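Local coordinates for GDSL-like protein (Collinsella aerofaciens ATCC 25986, PDB 7BXD), which is probably an acyl hydrolase of the GDSL (SGNH) family, cleaving ester or related acyl bonds, at residues Gly35-Thr39 with Trp40-Gly44; Asp82-Ser86 with Phe87-Leu91; Leu184-Cys187 with Asp188-Val192. All blocks are in the same frame, centred on the assembly; numbering follows the deposited sequence.

Interaction 1: residues Gly35-Thr39 with Trp40-Gly44; sequences GDSTT and WGDNG
Ser37 and Asp42 meet round the tight turn that carries the signature of the GDSL (SGNH) hydrolases, Gly35-Asp36-Ser37, where strand 30-35 gives way to the short helix 37-40. In this family the serine of that motif is the usual nucleophile, and Ser37, touching His220, is probably the same here. The side chains make their direct contact through carbon, with Ser37 CB 3.8 Å from Asp42 CB. Their polar ends are joined through one water: it lies 2.8 Å from Ser37 OG and donates to Asp42 OD2 at 2.7 Å. Asp42 offers that oxygen because its carboxylate carbon stands anti to the backbone N (chi1 -171°), while OD1 takes the amides of Gly44, closing an Asx turn, and Gly46.

Behind the side chains, the carbonyl of Ser37 is gripped twice. Gly41 N reaches Ser37 O at 3.0 Å from above the carbonyl plane, and Asp42 N reaches the same atom at 3.1 Å, less tilted. Gly41 leaves the helix with positive phi, at backbone angles where a CB would press on the preceding carbonyl oxygen. The indole of Trp40 presents its edge to Asp42 CA and makes a cation-pi contact with Lys73.

A further shell sets the start of the helix. Asp36 is its N-cap: OD1 accepts from Thr38 N on the anti side and, through its syn lone pair, from Thr38 OG1 at 2.7 Å, two bonds that fix the carboxylate's rotation. Farther out, Ser53 OG and Asn69 ND2 both bond to Thr39 O. The main chain of Asp36 is held as well, for its carbonyl oxygen accepts from Thr39 N and, at 2.9 Å and an almost straight 174°, from Trp40 N.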
# COMPACT_ATOMS: atom_id res chain seq x y z
N GLY A 35 -5.32 -0.34 2.39
CA GLY A 35 -4.62 0.28 1.29
C GLY A 35 -5.38 1.42 0.64
O GLY A 35 -6.38 1.93 1.18
N ASP A 36 -4.89 1.83 -0.52
CA ASP A 36 -5.43 2.97 -1.29
C ASP A 36 -6.13 2.42 -2.55
O ASP A 36 -6.71 1.32 -2.50
CB ASP A 36 -4.33 4.02 -1.51
CG ASP A 36 -3.13 3.49 -2.31
OD1 ASP A 36 -3.29 2.51 -3.08
OD2 ASP A 36 -2.03 4.06 -2.15
N SER A 37 -6.11 3.18 -3.64
CA SER A 37 -6.71 2.71 -4.89
C SER A 37 -6.14 1.37 -5.33
O SER A 37 -6.83 0.59 -6.02
CB SER A 37 -6.46 3.69 -6.04
OG SER A 37 -6.73 5.03 -5.68
N THR A 38 -4.85 1.13 -5.05
CA THR A 38 -4.17 -0.09 -5.48
C THR A 38 -4.48 -1.29 -4.62
O THR A 38 -4.01 -2.39 -4.91
CB THR A 38 -2.64 0.15 -5.60
OG1 THR A 38 -2.06 0.52 -4.34
CG2 THR A 38 -2.34 1.22 -6.65
N THR A 39 -5.28 -1.10 -3.56
CA THR A 39 -5.96 -2.19 -2.87
C THR A 39 -7.45 -2.23 -3.20
O THR A 39 -8.00 -3.31 -3.44
CB THR A 39 -5.74 -2.10 -1.34
OG1 THR A 39 -4.35 -2.31 -1.06
CG2 THR A 39 -6.51 -3.17 -0.61
N TRP A 40 -8.13 -1.07 -3.25
CA TRP A 40 -9.55 -1.06 -3.60
C TRP A 40 -9.80 -1.80 -4.91
O TRP A 40 -10.80 -2.52 -5.04
CB TRP A 40 -10.05 0.38 -3.72
CG TRP A 40 -11.55 0.44 -3.94
CD1 TRP A 40 -12.51 0.33 -2.98
CD2 TRP A 40 -12.24 0.60 -5.20
NE1 TRP A 40 -13.76 0.41 -3.56
CE2 TRP A 40 -13.63 0.57 -4.92
CE3 TRP A 40 -11.82 0.77 -6.52
CZ2 TRP A 40 -14.59 0.69 -5.92
CZ3 TRP A 40 -12.77 0.92 -7.52
CH2 TRP A 40 -14.15 0.85 -7.22
N GLY A 41 -8.89 -1.62 -5.88
CA GLY A 41 -9.03 -2.25 -7.19
C GLY A 41 -9.34 -1.31 -8.33
O GLY A 41 -10.00 -1.71 -9.28
N ASP A 42 -8.85 -0.06 -8.28
CA ASP A 42 -9.08 0.88 -9.37
C ASP A 42 -8.35 0.40 -10.61
O ASP A 42 -7.16 0.05 -10.55
CB ASP A 42 -8.55 2.25 -8.91
CG ASP A 42 -8.90 3.41 -9.83
OD1 ASP A 42 -9.18 3.22 -11.02
OD2 ASP A 42 -8.86 4.55 -9.31
N ASN A 43 -9.06 0.37 -11.74
CA ASN A 43 -8.52 -0.09 -13.01
C ASN A 43 -7.97 1.04 -13.86
O ASN A 43 -7.56 0.81 -14.99
CB ASN A 43 -9.59 -0.85 -13.80
CG ASN A 43 -10.80 0.01 -14.15
OD1 ASN A 43 -10.85 1.21 -13.86
ND2 ASN A 43 -11.82 -0.62 -14.74
N GLY A 44 -7.94 2.26 -13.34
CA GLY A 44 -7.35 3.39 -14.03
C GLY A 44 -8.34 4.51 -14.18
O GLY A 44 -7.94 5.67 -14.26
O HOH W 1 -8.08 6.50 -7.60

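Interaction 2: residues Asp82-Ser86 with Phe87-Leu91; sequences DRTDS and FVERL
Ser86 and Glu89 bind each other in both directions, and round them the contact is tight. Ser86 OG accepts from Glu89 N at 3.0 Å. In return, Glu89 OE1 receives the hydroxyl of Ser86, 2.7 Å from OG, and the amide of Ser86, 3.1 Å from N. These two donors approach OE1 from opposite faces of the carboxylate plane, both on its anti side, and so resist its turning either way. The serine oxygen can serve both ends because chi1 of 66° sets it between its own N and carbonyl carbon. The exchange is a capping box, which opens helix 87-90 by giving side-chain partners to the amides of the N-cap and of the first turn. Arg90 binds on the buried flank: its backbone N meets Ser86 O at 2.8 Å, and NE makes a longer bond of 3.2 Å to Asp85 O, from above the carbonyl plane. Its NH2 lies 3.4 Å over one face of the Phe87 ring, toward the rim, and also bonds to Ser75 OG. Toward solvent the packing thins. Arg83 holds Asp85 side-on, NE to OD1 and NH2 to OD2, the latter a salt bridge of 2.8 Å, both bonds lying in the guanidinium plane. Here Glu89 OE2 meets exposed Thr84 only by contact, nearest at Thr84 CA (3.6 Å), and a water donating to Arg83 O and to OE2 bridges loop and helix.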
# COMPACT_ATOMS: atom_id res chain seq x y z
N ASP A 82 -6.94 18.64 3.30
CA ASP A 82 -7.81 18.61 2.14
C ASP A 82 -8.64 17.34 2.04
O ASP A 82 -9.49 17.25 1.15
CB ASP A 82 -7.01 18.85 0.84
CG ASP A 82 -5.95 17.79 0.58
OD1 ASP A 82 -5.53 17.07 1.51
OD2 ASP A 82 -5.53 17.71 -0.60
N ARG A 83 -8.43 16.36 2.91
CA ARG A 83 -9.19 15.12 2.90
C ARG A 83 -9.44 14.69 4.34
O ARG A 83 -8.81 15.20 5.28
CB ARG A 83 -8.46 14.00 2.14
CG ARG A 83 -8.13 14.33 0.70
CD ARG A 83 -7.54 13.11 -0.02
NE ARG A 83 -8.51 12.02 -0.20
CZ ARG A 83 -9.07 11.69 -1.35
NH1 ARG A 83 -8.83 12.40 -2.45
NH2 ARG A 83 -9.89 10.66 -1.40
N THR A 84 -10.34 13.72 4.52
CA THR A 84 -10.58 13.15 5.85
C THR A 84 -10.46 11.63 5.89
O THR A 84 -10.91 11.00 6.87
CB THR A 84 -11.94 13.58 6.38
OG1 THR A 84 -12.94 13.17 5.43
CG2 THR A 84 -11.96 15.09 6.57
N ASP A 85 -9.86 11.02 4.86
CA ASP A 85 -9.84 9.57 4.68
C ASP A 85 -8.43 8.99 4.64
O ASP A 85 -8.20 7.98 3.98
CB ASP A 85 -10.60 9.18 3.41
CG ASP A 85 -9.98 9.74 2.14
OD1 ASP A 85 -9.01 10.54 2.20
OD2 ASP A 85 -10.47 9.35 1.05
N SER A 86 -7.51 9.59 5.38
CA SER A 86 -6.15 9.04 5.45
C SER A 86 -6.15 7.67 6.13
O SER A 86 -7.12 7.28 6.81
CB SER A 86 -5.23 9.95 6.25
OG SER A 86 -5.61 10.02 7.62
N PHE A 87 -5.05 6.92 5.93
CA PHE A 87 -4.95 5.66 6.66
C PHE A 87 -5.05 5.92 8.16
O PHE A 87 -5.67 5.16 8.89
CB PHE A 87 -3.64 4.92 6.36
CG PHE A 87 -3.49 4.32 4.97
CD1 PHE A 87 -3.76 5.03 3.78
CD2 PHE A 87 -3.00 3.01 4.85
CE1 PHE A 87 -3.51 4.44 2.51
CE2 PHE A 87 -2.75 2.44 3.59
CZ PHE A 87 -2.99 3.15 2.45
N VAL A 88 -4.38 6.97 8.64
CA VAL A 88 -4.44 7.30 10.06
C VAL A 88 -5.89 7.48 10.50
O VAL A 88 -6.30 6.96 11.55
CB VAL A 88 -3.59 8.55 10.35
CG1 VAL A 88 -3.89 9.12 11.75
CG2 VAL A 88 -2.10 8.25 10.18
N GLU A 89 -6.68 8.24 9.72
CA GLU A 89 -8.06 8.51 10.09
C GLU A 89 -8.96 7.28 9.97
O GLU A 89 -9.94 7.15 10.72
CB GLU A 89 -8.60 9.67 9.26
CG GLU A 89 -8.05 11.03 9.68
CD GLU A 89 -8.11 12.08 8.58
OE1 GLU A 89 -7.59 11.84 7.47
OE2 GLU A 89 -8.65 13.20 8.85
N ARG A 90 -8.66 6.40 9.00
CA ARG A 90 -9.51 5.23 8.74
C ARG A 90 -9.23 4.07 9.68
O ARG A 90 -10.05 3.15 9.76
CB ARG A 90 -9.32 4.73 7.29
CG ARG A 90 -9.94 5.68 6.25
CD ARG A 90 -10.06 4.93 4.92
NE ARG A 90 -8.73 4.80 4.36
CZ ARG A 90 -8.15 3.70 3.83
NH1 ARG A 90 -8.73 2.49 3.78
NH2 ARG A 90 -6.94 3.84 3.34
N LEU A 91 -8.06 4.04 10.35
CA LEU A 91 -7.64 2.80 11.00
C LEU A 91 -8.66 2.30 12.03
O LEU A 91 -8.95 1.09 12.11
CB LEU A 91 -6.26 3.01 11.64
CG LEU A 91 -5.75 1.85 12.50
CD1 LEU A 91 -5.61 0.58 11.70
CD2 LEU A 91 -4.41 2.26 13.10
O HOH W 2 -6.56 13.57 5.68
O HOH W 3 -8.33 15.84 7.96

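Interaction 3: residues Leu184-Cys187 with Asp188-Val192; sequences LEVC and DRYSV
Tyr190 lies alongside Val186, four residues earlier, where helix 176-189 comes to its end. Its path can be traced atom by atom. CB stands about equally far from the carbonyl oxygens of Val186 and Cys187. With CG anti to the carbonyl carbon (chi1 -63°), the ring runs beside the valine, the two side chains pointing the same way. CD2 comes within 3.4 Å of Val186 O, and CE2 then lies 4.0 Å from Val186 CG1. One face of the ring carries Arg189 CG, 3.7 Å above the plane and over its centre. At the tip, OH bonds to Asp132 OD1 of helix 127-141, the helix on which Val186 also packs through Tyr128 and Val131. Cut back to an alanine, position Tyr190 would no longer supply a hydroxyl to Asp132, and a gap is likely to open beside Val186 CG1, leaving one fewer tie between the two helices.

The backbone stops the helix here in a Schellman motif. Ser191, at positive phi, turns the chain so that Val192 N reaches back to Cys187 O at 2.9 Å in a nearly straight bond, while Ser191 N meets Asp188 O at 3.0 Å. The same reversal sets Val192 CB 4.0 Å from Cys187 CB, the hydrophobic pair that commonly accompanies this cap, and both residues also pack on Phe149 of strand 146-150. On the outer side, a water donates to Glu185 O and, at 2.7 Å, to Asp188 OD2.

Val186 and Cys187 are thus buried and meet carbon, whereas the exposed Asp188 is bridged by water to its own helix. The helix end relies mainly on backbone bonds for its shape, and the hydrogen bond from Tyr190 OH to Asp132 is likely to fix where the ring points.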
# COMPACT_ATOMS: atom_id res chain seq x y z
N LEU A 184 10.67 2.40 5.16
CA LEU A 184 11.60 1.34 5.58
C LEU A 184 12.25 1.66 6.93
O LEU A 184 12.48 0.75 7.75
CB LEU A 184 12.67 1.09 4.51
CG LEU A 184 12.12 0.54 3.19
CD1 LEU A 184 13.21 0.45 2.16
CD2 LEU A 184 11.46 -0.80 3.36
N GLU A 185 12.59 2.92 7.17
CA GLU A 185 13.25 3.28 8.44
C GLU A 185 12.29 3.13 9.62
O GLU A 185 12.70 2.66 10.69
CB GLU A 185 13.79 4.70 8.35
CG GLU A 185 15.00 4.79 7.41
CD GLU A 185 15.47 6.20 7.19
OE1 GLU A 185 14.92 7.14 7.78
OE2 GLU A 185 16.44 6.37 6.41
N VAL A 186 11.01 3.53 9.46
CA VAL A 186 10.07 3.36 10.57
C VAL A 186 9.80 1.88 10.78
O VAL A 186 9.71 1.39 11.92
CB VAL A 186 8.78 4.17 10.35
CG1 VAL A 186 7.86 4.02 11.56
CG2 VAL A 186 9.10 5.63 10.11
N CYS A 187 9.61 1.13 9.68
CA CYS A 187 9.43 -0.31 9.84
C CYS A 187 10.61 -0.93 10.57
O CYS A 187 10.43 -1.79 11.45
CB CYS A 187 9.22 -0.96 8.46
SG CYS A 187 7.53 -0.67 7.82
N ASP A 188 11.84 -0.52 10.23
CA ASP A 188 13.00 -1.05 10.93
C ASP A 188 12.92 -0.77 12.44
O ASP A 188 13.22 -1.65 13.25
CB ASP A 188 14.30 -0.47 10.37
CG ASP A 188 15.48 -0.81 11.28
OD1 ASP A 188 15.97 -1.95 11.26
OD2 ASP A 188 15.85 0.06 12.12
N ARG A 189 12.53 0.45 12.82
CA ARG A 189 12.43 0.78 14.24
C ARG A 189 11.63 -0.26 14.98
O ARG A 189 11.99 -0.64 16.10
CB ARG A 189 11.81 2.17 14.41
CG ARG A 189 11.29 2.48 15.79
CD ARG A 189 12.30 2.71 16.81
NE ARG A 189 11.64 3.23 18.01
CZ ARG A 189 12.33 3.57 19.08
NH1 ARG A 189 13.64 3.39 19.02
NH2 ARG A 189 11.74 4.04 20.19
N TYR A 190 10.51 -0.70 14.39
CA TYR A 190 9.57 -1.61 15.03
C TYR A 190 9.72 -3.05 14.55
O TYR A 190 8.83 -3.86 14.81
CB TYR A 190 8.14 -1.10 14.84
CG TYR A 190 7.95 0.25 15.49
CD1 TYR A 190 7.95 0.38 16.89
CD2 TYR A 190 7.73 1.40 14.73
CE1 TYR A 190 7.74 1.61 17.49
CE2 TYR A 190 7.54 2.64 15.34
CZ TYR A 190 7.54 2.74 16.71
OH TYR A 190 7.37 3.94 17.35
N SER A 191 10.82 -3.36 13.88
CA SER A 191 11.10 -4.73 13.43
C SER A 191 10.00 -5.30 12.52
O SER A 191 9.75 -6.52 12.52
CB SER A 191 11.37 -5.66 14.63
OG SER A 191 12.40 -5.09 15.43
N VAL A 192 9.37 -4.45 11.71
CA VAL A 192 8.22 -4.88 10.89
C VAL A 192 8.65 -5.49 9.57
O VAL A 192 9.34 -4.83 8.79
CB VAL A 192 7.27 -3.70 10.63
CG1 VAL A 192 6.15 -4.07 9.69
CG2 VAL A 192 6.68 -3.21 11.94
O HOH W 4 15.12 2.71 12.08

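How the interactions relate
Each of the three contacts closes a short turn of its own, and they follow in series from the N terminus without nesting or crossing. Interaction 1 shapes the exit from strand 30-35, and interaction 2 starts helix 87-90 after the long loop that follows strand 66-71. These two touch: Arg90 NH2 lies 2.9 Å from Gly35 O, a probable hydrogen bond, and Phe87 CZ packs on Gly35. Arg90 also binds Phe70 O, tying in the neighbouring strand. Interaction 3 ends helix 176-189 ahead of strand 194-195, its nearest atoms about 11 Å from interaction 2 and about 14 Å from interaction 1. Helix 127-141 lies between, touched by Val88 and by Val186.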